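Local coordinates for protein possible flavin reductase (Haemophilus somnus 129PT, PDB 2R0X) that probably binds FMN and reduces flavins with NADPH, at residues Asn71-Ile83 / Lys145-Ser157. Residues are numbered along the deposited sequence; the frame is centred on the assembly and turned at random.
Sequences NTLTAEQSSLSNI and KNALVYRNRVYHS. With SO4 (sulfate ion), chain G; ACT (acetate ion), chain D.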
loop_
_atom_site.group_PDB
_atom_site.type_symbol
_atom_site.label_atom_id
_atom_site.label_comp_id
_atom_site.label_asym_id
_atom_site.label_seq_id
_atom_site.Cartn_x
_atom_site.Cartn_y
_atom_site.Cartn_z
ATOM N N ASN A 71 -8.563 -8.018 -6.789
ATOM C CA ASN A 71 -8.098 -9.383 -7.096
ATOM C C ASN A 71 -6.577 -9.436 -7.000
ATOM O O ASN A 71 -5.880 -8.950 -7.915
ATOM C CB ASN A 71 -8.536 -9.750 -8.527
ATOM C CG ASN A 71 -10.023 -9.704 -8.710
ATOM O OD1 ASN A 71 -10.743 -10.603 -8.259
ATOM N ND2 ASN A 71 -10.508 -8.665 -9.371
ATOM N N THR A 72 -6.097 -9.920 -5.880
ATOM C CA THR A 72 -4.645 -9.969 -5.644
ATOM C C THR A 72 -4.055 -11.156 -6.402
ATOM O O THR A 72 -4.642 -12.242 -6.380
ATOM C CB THR A 72 -4.391 -10.087 -4.143
ATOM O OG1 THR A 72 -5.046 -9.029 -3.453
ATOM C CG2 THR A 72 -2.855 -10.067 -3.834
ATOM N N LEU A 73 -2.972 -10.932 -7.130
ATOM C CA LEU A 73 -2.482 -11.893 -8.106
ATOM C C LEU A 73 -1.483 -12.889 -7.526
ATOM O O LEU A 73 -0.654 -12.555 -6.677
ATOM C CB LEU A 73 -1.853 -11.167 -9.289
ATOM C CG LEU A 73 -2.753 -10.222 -10.084
ATOM C CD1 LEU A 73 -2.035 -9.720 -11.291
ATOM C CD2 LEU A 73 -4.096 -10.843 -10.448
ATOM N N THR A 74 -1.562 -14.105 -8.059
ATOM C CA THR A 74 -0.555 -15.124 -7.793
ATOM C C THR A 74 0.666 -14.878 -8.676
ATOM O O THR A 74 0.639 -14.160 -9.675
ATOM C CB THR A 74 -1.038 -16.556 -8.076
ATOM O OG1 THR A 74 -1.095 -16.722 -9.481
ATOM C CG2 THR A 74 -2.403 -16.876 -7.421
ATOM N N ALA A 75 1.744 -15.577 -8.345
ATOM C CA ALA A 75 3.019 -15.506 -9.081
ATOM C C ALA A 75 2.857 -15.942 -10.506
ATOM O O ALA A 75 3.703 -15.595 -11.330
ATOM C CB ALA A 75 4.097 -16.338 -8.373
ATOM N N GLU A 76 1.801 -16.715 -10.807
ATOM C CA GLU A 76 1.539 -17.222 -12.139
ATOM C C GLU A 76 0.783 -16.258 -13.016
ATOM O O GLU A 76 0.571 -16.548 -14.202
ATOM C CB GLU A 76 0.758 -18.538 -12.048
ATOM C CG GLU A 76 1.551 -19.690 -11.452
ATOM C CD GLU A 76 1.790 -19.580 -9.957
ATOM O OE1 GLU A 76 0.884 -19.246 -9.175
ATOM O OE2 GLU A 76 2.942 -19.821 -9.523
ATOM N N GLN A 77 0.363 -15.100 -12.496
ATOM C CA GLN A 77 -0.523 -14.191 -13.221
ATOM C C GLN A 77 0.136 -12.902 -13.709
ATOM O O GLN A 77 -0.508 -11.875 -13.874
ATOM C CB GLN A 77 -1.752 -13.890 -12.342
ATOM C CG GLN A 77 -2.633 -15.111 -12.205
ATOM C CD GLN A 77 -3.781 -14.939 -11.234
ATOM O OE1 GLN A 77 -3.629 -14.467 -10.104
ATOM N NE2 GLN A 77 -4.980 -15.420 -11.626
ATOM N N SER A 78 1.446 -12.936 -13.968
ATOM C CA SER A 78 2.111 -11.741 -14.445
ATOM C C SER A 78 1.684 -11.285 -15.843
ATOM O O SER A 78 1.661 -10.086 -16.102
ATOM C CB SER A 78 3.628 -11.887 -14.386
ATOM O OG SER A 78 4.130 -12.874 -15.249
ATOM N N SER A 79 1.348 -12.197 -16.770
ATOM C CA SER A 79 0.829 -11.756 -18.072
ATOM C C SER A 79 -0.474 -11.011 -17.859
ATOM O O SER A 79 -0.678 -9.954 -18.433
ATOM C CB SER A 79 0.678 -12.922 -19.066
ATOM O OG SER A 79 0.058 -12.525 -20.279
ATOM N N LEU A 80 -1.335 -11.534 -16.991
ATOM C CA LEU A 80 -2.612 -10.878 -16.749
ATOM C C LEU A 80 -2.393 -9.468 -16.191
ATOM O O LEU A 80 -3.102 -8.513 -16.550
ATOM C CB LEU A 80 -3.489 -11.742 -15.852
ATOM C CG LEU A 80 -4.956 -11.404 -15.874
ATOM C CD1 LEU A 80 -5.580 -11.692 -17.244
ATOM C CD2 LEU A 80 -5.610 -12.236 -14.776
ATOM N N SER A 81 -1.434 -9.328 -15.279
ATOM C CA SER A 81 -1.048 -8.031 -14.769
ATOM C C SER A 81 -0.708 -7.071 -15.911
ATOM O O SER A 81 -1.206 -5.929 -15.989
ATOM C CB SER A 81 0.166 -8.185 -13.858
ATOM O OG SER A 81 0.641 -6.931 -13.440
ATOM N N ASN A 82 0.151 -7.504 -16.830
ATOM C CA ASN A 82 0.500 -6.663 -17.959
ATOM C C ASN A 82 -0.706 -6.338 -18.818
ATOM O O ASN A 82 -0.861 -5.195 -19.263
ATOM C CB ASN A 82 1.594 -7.347 -18.807
ATOM C CG ASN A 82 2.945 -7.375 -18.122
ATOM O OD1 ASN A 82 3.157 -6.724 -17.095
ATOM N ND2 ASN A 82 3.888 -8.109 -18.718
ATOM N N ILE A 83 -1.557 -7.302 -19.091
ATOM C CA ILE A 83 -2.717 -7.071 -19.918
ATOM C C ILE A 83 -3.644 -5.997 -19.330
ATOM O O ILE A 83 -4.144 -5.128 -20.054
ATOM C CB ILE A 83 -3.461 -8.420 -20.107
ATOM C CG1 ILE A 83 -2.684 -9.294 -21.101
ATOM C CG2 ILE A 83 -4.947 -8.224 -20.492
ATOM C CD1 ILE A 83 -3.082 -10.763 -21.010
ATOM N N LYS A 145 -0.559 -20.840 -2.148
ATOM C CA LYS A 145 -0.134 -20.237 -3.398
ATOM C C LYS A 145 0.919 -19.192 -3.147
ATOM O O LYS A 145 1.074 -18.716 -2.016
ATOM C CB LYS A 145 -1.302 -19.673 -4.181
ATOM C CG LYS A 145 -2.242 -20.787 -4.508
ATOM C CD LYS A 145 -3.171 -20.484 -5.606
ATOM C CE LYS A 145 -4.117 -21.696 -5.848
ATOM N NZ LYS A 145 -4.943 -21.473 -7.024
ATOM N N ASN A 146 1.671 -18.867 -4.184
ATOM C CA ASN A 146 2.709 -17.848 -4.089
ATOM C C ASN A 146 2.192 -16.543 -4.687
ATOM O O ASN A 146 1.432 -16.543 -5.638
ATOM C CB ASN A 146 3.945 -18.290 -4.828
ATOM C CG ASN A 146 4.510 -19.587 -4.292
ATOM O OD1 ASN A 146 4.735 -20.532 -5.035
ATOM N ND2 ASN A 146 4.648 -19.661 -3.015
ATOM N N ALA A 147 2.627 -15.431 -4.081
ATOM C CA ALA A 147 2.176 -14.081 -4.473
ATOM C C ALA A 147 3.038 -13.506 -5.563
ATOM O O ALA A 147 4.271 -13.703 -5.570
ATOM C CB ALA A 147 2.252 -13.134 -3.272
ATOM N N LEU A 148 2.419 -12.739 -6.434
ATOM C CA LEU A 148 3.154 -11.910 -7.379
ATOM C C LEU A 148 3.572 -10.613 -6.683
ATOM O O LEU A 148 2.759 -9.904 -6.116
ATOM C CB LEU A 148 2.264 -11.543 -8.564
ATOM C CG LEU A 148 2.955 -10.892 -9.738
ATOM C CD1 LEU A 148 4.049 -11.781 -10.361
ATOM C CD2 LEU A 148 1.942 -10.477 -10.799
ATOM N N VAL A 149 4.837 -10.265 -6.848
ATOM C CA VAL A 149 5.404 -9.029 -6.310
ATOM C C VAL A 149 6.152 -8.315 -7.411
ATOM O O VAL A 149 6.835 -8.971 -8.202
ATOM C CB VAL A 149 6.253 -9.289 -5.046
ATOM C CG1 VAL A 149 7.123 -8.089 -4.633
ATOM C CG2 VAL A 149 5.355 -9.729 -3.873
ATOM N N TYR A 150 6.023 -6.992 -7.428
ATOM C CA TYR A 150 6.679 -6.129 -8.428
ATOM C C TYR A 150 7.748 -5.282 -7.693
ATOM O O TYR A 150 7.454 -4.661 -6.676
ATOM C CB TYR A 150 5.633 -5.238 -9.067
ATOM C CG TYR A 150 6.058 -4.396 -10.237
ATOM C CD1 TYR A 150 6.574 -4.963 -11.383
ATOM C CD2 TYR A 150 5.932 -3.002 -10.181
ATOM C CE1 TYR A 150 6.951 -4.163 -12.464
ATOM C CE2 TYR A 150 6.281 -2.214 -11.246
ATOM C CZ TYR A 150 6.776 -2.775 -12.389
ATOM O OH TYR A 150 7.116 -1.922 -13.441
ATOM N N ARG A 151 8.978 -5.341 -8.182
ATOM C CA ARG A 151 10.074 -4.577 -7.600
ATOM C C ARG A 151 11.167 -4.463 -8.670
ATOM O O ARG A 151 11.435 -5.394 -9.407
ATOM C CB ARG A 151 10.647 -5.236 -6.332
ATOM C CG ARG A 151 11.568 -4.271 -5.605
ATOM C CD ARG A 151 12.421 -4.923 -4.584
ATOM N NE ARG A 151 13.451 -3.956 -4.205
ATOM C CZ ARG A 151 14.742 -4.220 -4.040
ATOM N NH1 ARG A 151 15.181 -5.469 -4.084
ATOM N NH2 ARG A 151 15.588 -3.223 -3.801
ATOM N N ASN A 152 11.825 -3.315 -8.697
ATOM C CA ASN A 152 12.891 -3.047 -9.673
ATOM C C ASN A 152 12.413 -3.258 -11.102
ATOM O O ASN A 152 13.151 -3.670 -11.980
ATOM C CB ASN A 152 14.152 -3.839 -9.356
ATOM C CG ASN A 152 14.711 -3.540 -7.997
ATOM O OD1 ASN A 152 14.875 -4.450 -7.220
ATOM N ND2 ASN A 152 14.975 -2.292 -7.702
ATOM N N ARG A 153 11.123 -2.986 -11.288
ATOM C CA ARG A 153 10.464 -3.020 -12.582
ATOM C C ARG A 153 10.375 -4.417 -13.186
ATOM O O ARG A 153 10.127 -4.543 -14.400
ATOM C CB ARG A 153 11.041 -1.972 -13.555
ATOM C CG ARG A 153 10.914 -0.563 -13.036
ATOM C CD ARG A 153 11.438 0.421 -14.049
ATOM N NE ARG A 153 11.194 1.798 -13.640
ATOM C CZ ARG A 153 12.058 2.586 -13.002
ATOM N NH1 ARG A 153 13.233 2.141 -12.634
ATOM N NH2 ARG A 153 11.721 3.838 -12.701
ATOM N N VAL A 154 10.517 -5.458 -12.351
ATOM C CA VAL A 154 10.357 -6.845 -12.789
ATOM C C VAL A 154 9.528 -7.589 -11.723
ATOM O O VAL A 154 9.255 -7.072 -10.622
ATOM C CB VAL A 154 11.693 -7.571 -13.053
ATOM C CG1 VAL A 154 12.530 -6.848 -14.122
ATOM C CG2 VAL A 154 12.443 -7.727 -11.756
ATOM N N TYR A 155 9.071 -8.785 -12.095
ATOM C CA TYR A 155 8.247 -9.595 -11.235
ATOM C C TYR A 155 9.031 -10.603 -10.422
ATOM O O TYR A 155 10.135 -11.025 -10.790
ATOM C CB TYR A 155 7.180 -10.271 -12.090
ATOM C CG TYR A 155 6.182 -9.347 -12.701
ATOM C CD1 TYR A 155 5.258 -8.664 -11.920
ATOM C CD2 TYR A 155 6.074 -9.216 -14.064
ATOM C CE1 TYR A 155 4.301 -7.841 -12.480
ATOM C CE2 TYR A 155 5.093 -8.418 -14.626
ATOM C CZ TYR A 155 4.205 -7.741 -13.840
ATOM O OH TYR A 155 3.237 -6.937 -14.430
ATOM N N HIS A 156 8.403 -11.006 -9.313
ATOM C CA HIS A 156 8.965 -11.849 -8.299
ATOM C C HIS A 156 7.871 -12.725 -7.727
ATOM O O HIS A 156 6.701 -12.364 -7.778
ATOM C CB HIS A 156 9.552 -10.996 -7.151
ATOM C CG HIS A 156 10.505 -9.967 -7.645
ATOM N ND1 HIS A 156 11.839 -10.201 -7.864
ATOM C CD2 HIS A 156 10.283 -8.686 -8.004
ATOM C CE1 HIS A 156 12.410 -9.089 -8.318
ATOM N NE2 HIS A 156 11.470 -8.161 -8.436
ATOM N N SER A 157 8.299 -13.848 -7.150
ATOM C CA SER A 157 7.411 -14.787 -6.463
ATOM C C SER A 157 7.734 -14.760 -4.983
ATOM O O SER A 157 8.888 -14.986 -4.579
ATOM C CB SER A 157 7.641 -16.189 -7.032
ATOM O OG SER A 157 6.855 -17.158 -6.350
HETATM S S SO4 G . 12.490 -13.931 -7.083
HETATM O O1 SO4 G . 11.193 -13.837 -6.456
HETATM O O2 SO4 G . 13.155 -12.615 -7.151
HETATM O O3 SO4 G . 12.415 -14.409 -8.467
HETATM O O4 SO4 G . 13.428 -14.721 -6.263
HETATM C C ACT D . 8.566 4.493 -14.377
HETATM O O ACT D . 8.543 3.940 -13.260
HETATM O OXT ACT D . 7.536 4.357 -15.062
HETATM C CH3 ACT D . 9.746 5.277 -14.869
HETATM O O HOH W 1 0.293 -10.315 -5.017
HETATM O O HOH W 2 1.196 -20.128 -6.654
HETATM O O HOH W 3 4.514 -20.399 -7.585
#
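L73-A75 and N146-L148 meet through a single beta bridge, T74 opposite A147, which fastens the C-terminal hairpin (148-151 with 154-157) to the turn between strand 67-72 and helix 78-84 of the split barrel, adding to the pairing of strand 148-151 with strand 17-25. Two backbone bonds make it: L148 N gives a nearly straight bond to L73 O (3.1 Å, 173° at the hydrogen), and A75 N reaches N146 O. A water bridges the carbonyls of L73 and L148, so L73 O receives two donors. The type I turn T74-Q77, which begins at the bridge, is braced from within: Q77 OE1 takes T74 N on a lone pair, in the carbonyl plane, and T74 OG1 receives E76 N in an ST turn. L148 fills the angle between turn and helix. Its chi1 of -170° sets CG opposite the amide nitrogen; L148 CB sits against T74 O, L148 CD2 lies 3.9 Å from S78 CA and also meets L73 CD1, and L148 CD1 meets S78 CB. Y155 extends from strand 154-157 toward helix 78-84. S78 CB lies over one face of the Y155 ring, 3.6 Å above the plane and offset toward the rim, a CH-pi contact. Y155 OH accepts from S81 OG (2.8 Å) and donates to N82 OD1 (2.7 Å), which stands at the ring edge. Beyond the turn, two waters link the E76 carboxylate to N146, while K145 turns its amine to D111. R151 NH2 hydrogen-bonds K145 O of the second subunit. The two hydroxyl bonds fix where the phenol oxygen of Y155 sits, S78 CB limits the ring's turn on one face, and backbone bridge, leucine and phenol together hold the dimer-contacting hairpin against turn and helix.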